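ORF10 (Moritella marina, PDB 6RIW) probably catalyses chain-elongating condensation of acyl groups in polyunsaturated fatty acid synthesis through its ketosynthase domain, here paired with a chain length factor domain. Local coordinates at residues A[5-10]-A[267-272]. Sequence-based numbering, arbitrary orientation.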
loop_
_atom_site.group_PDB
_atom_site.type_symbol
_atom_site.label_atom_id
_atom_site.label_comp_id
_atom_site.label_asym_id
_atom_site.label_seq_id
_atom_site.Cartn_x
_atom_site.Cartn_y
_atom_site.Cartn_z
ATOM N N ALA A 5 -8.482 -18.983 -16.471
ATOM C CA ALA A 5 -8.729 -20.130 -15.604
ATOM C C ALA A 5 -8.025 -19.921 -14.273
ATOM O O ALA A 5 -6.853 -19.529 -14.245
ATOM C CB ALA A 5 -8.233 -21.422 -16.247
ATOM N N VAL A 6 -8.750 -20.163 -13.179
ATOM C CA VAL A 6 -8.161 -20.289 -11.853
ATOM C C VAL A 6 -7.702 -21.730 -11.671
ATOM O O VAL A 6 -8.526 -22.656 -11.656
ATOM C CB VAL A 6 -9.168 -19.896 -10.762
ATOM C CG1 VAL A 6 -8.478 -19.911 -9.376
ATOM C CG2 VAL A 6 -9.791 -18.548 -11.084
ATOM N N VAL A 7 -6.393 -21.932 -11.527
ATOM C CA VAL A 7 -5.837 -23.282 -11.491
ATOM C C VAL A 7 -5.220 -23.635 -10.151
ATOM O O VAL A 7 -4.721 -24.761 -9.987
ATOM C CB VAL A 7 -4.827 -23.503 -12.630
ATOM C CG1 VAL A 7 -5.497 -23.218 -13.977
ATOM C CG2 VAL A 7 -3.575 -22.602 -12.455
ATOM N N GLY A 8 -5.259 -22.730 -9.176
ATOM C CA GLY A 8 -4.743 -23.030 -7.855
ATOM C C GLY A 8 -5.279 -22.017 -6.871
ATOM O O GLY A 8 -5.461 -20.852 -7.244
ATOM N N ILE A 9 -5.572 -22.437 -5.638
ATOM C CA ILE A 9 -6.151 -21.551 -4.624
ATOM C C ILE A 9 -5.539 -21.888 -3.280
ATOM O O ILE A 9 -5.279 -23.061 -2.984
ATOM C CB ILE A 9 -7.688 -21.691 -4.530
ATOM C CG1 ILE A 9 -8.354 -21.528 -5.895
ATOM C CG2 ILE A 9 -8.272 -20.694 -3.528
ATOM C CD1 ILE A 9 -9.874 -21.452 -5.841
ATOM N N ALA A 10 -5.323 -20.860 -2.451
ATOM C CA ALA A 10 -4.907 -21.101 -1.077
ATOM C C ALA A 10 -5.465 -20.002 -0.183
ATOM O O ALA A 10 -5.736 -18.880 -0.629
ATOM C CB ALA A 10 -3.388 -21.182 -0.959
ATOM N N VAL A 267 -3.834 -18.825 -8.447
ATOM C CA VAL A 267 -2.958 -18.991 -9.607
ATOM C C VAL A 267 -3.818 -18.915 -10.862
ATOM O O VAL A 267 -4.803 -19.658 -10.981
ATOM C CB VAL A 267 -2.191 -20.330 -9.570
ATOM C CG1 VAL A 267 -1.211 -20.388 -10.736
ATOM C CG2 VAL A 267 -1.493 -20.530 -8.248
ATOM N N LEU A 268 -3.458 -18.015 -11.788
ATOM C CA LEU A 268 -4.245 -17.721 -12.981
ATOM C C LEU A 268 -3.475 -18.032 -14.259
ATOM O O LEU A 268 -2.288 -17.713 -14.377
ATOM C CB LEU A 268 -4.660 -16.245 -13.025
ATOM C CG LEU A 268 -5.332 -15.668 -11.784
ATOM C CD1 LEU A 268 -5.685 -14.203 -11.999
ATOM C CD2 LEU A 268 -6.582 -16.473 -11.448
ATOM N N LYS A 269 -4.175 -18.600 -15.245
ATOM C CA LYS A 269 -3.617 -18.794 -16.580
ATOM C C LYS A 269 -4.700 -18.513 -17.610
ATOM O O LYS A 269 -5.893 -18.605 -17.311
ATOM C CB LYS A 269 -3.072 -20.229 -16.780
ATOM C CG LYS A 269 -1.775 -20.530 -16.007
ATOM C CD LYS A 269 -1.460 -22.037 -16.008
ATOM C CE LYS A 269 -1.080 -22.544 -17.401
ATOM N NZ LYS A 269 -0.353 -23.862 -17.337
ATOM N N ARG A 270 -4.285 -18.133 -18.819
ATOM C CA ARG A 270 -5.236 -18.083 -19.923
ATOM C C ARG A 270 -5.832 -19.480 -20.112
ATOM O O ARG A 270 -5.132 -20.486 -19.984
ATOM C CB ARG A 270 -4.542 -17.588 -21.210
ATOM C CG ARG A 270 -4.057 -16.127 -21.127
ATOM C CD ARG A 270 -3.274 -15.667 -22.365
ATOM N NE ARG A 270 -2.063 -16.457 -22.537
ATOM C CZ ARG A 270 -0.861 -16.100 -22.098
ATOM N NH1 ARG A 270 0.177 -16.908 -22.268
ATOM N NH2 ARG A 270 -0.686 -14.942 -21.476
ATOM N N GLN A 271 -7.140 -19.541 -20.362
ATOM C CA GLN A 271 -7.809 -20.843 -20.421
ATOM C C GLN A 271 -7.190 -21.751 -21.480
ATOM O O GLN A 271 -7.049 -22.959 -21.258
ATOM C CB GLN A 271 -9.303 -20.674 -20.693
ATOM C CG GLN A 271 -10.095 -21.984 -20.502
ATOM C CD GLN A 271 -11.417 -21.951 -21.230
ATOM O OE1 GLN A 271 -11.670 -21.045 -22.021
ATOM N NE2 GLN A 271 -12.274 -22.930 -20.958
ATOM N N SER A 272 -6.795 -21.184 -22.624
ATOM C CA SER A 272 -6.131 -21.975 -23.665
ATOM C C SER A 272 -4.915 -22.715 -23.117
ATOM O O SER A 272 -4.715 -23.901 -23.410
ATOM C CB SER A 272 -5.717 -21.075 -24.829
ATOM O OG SER A 272 -4.893 -20.020 -24.373
#
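A classic beta bulge, in which V7 and G8 both face V267, interrupts the antiparallel pairing of strands 4-12 and 259-270 in the ketosynthase half of the chain. V7 N donates to V267 O (2.8 Å) and V267 N to G8 O (2.9 Å); the second donor stands 36° out of the G8 carbonyl plane. On the A5 side of the bulge, A5 and K269 form a hydrogen-bonded pair, with A5 N to K269 O at 2.7 Å and K269 N to A5 O at 3.0 Å. V6 and L268, a non-hydrogen-bonded pair, lie side by side on one face, CG2 of V6 touching CD2 of L268 at 3.8 Å; L268 also packs on helix 198-211. On V7, CG1 lies anti to the carbonyl carbon (chi1 -57°), which puts CG2 between the backbone N and the carbonyl carbon, where it meets CG1 of V267 at 3.7 Å, the two side chains crossing at about a right angle. Helix 88-104 touches V7 through A104 and V267 through A100. NZ of K269 forms salt bridges with D279 and D277. Strand 4-12 also pairs with strand 283-292; the buried bulge belongs to the layered alpha/beta architecture of the thiolase fold.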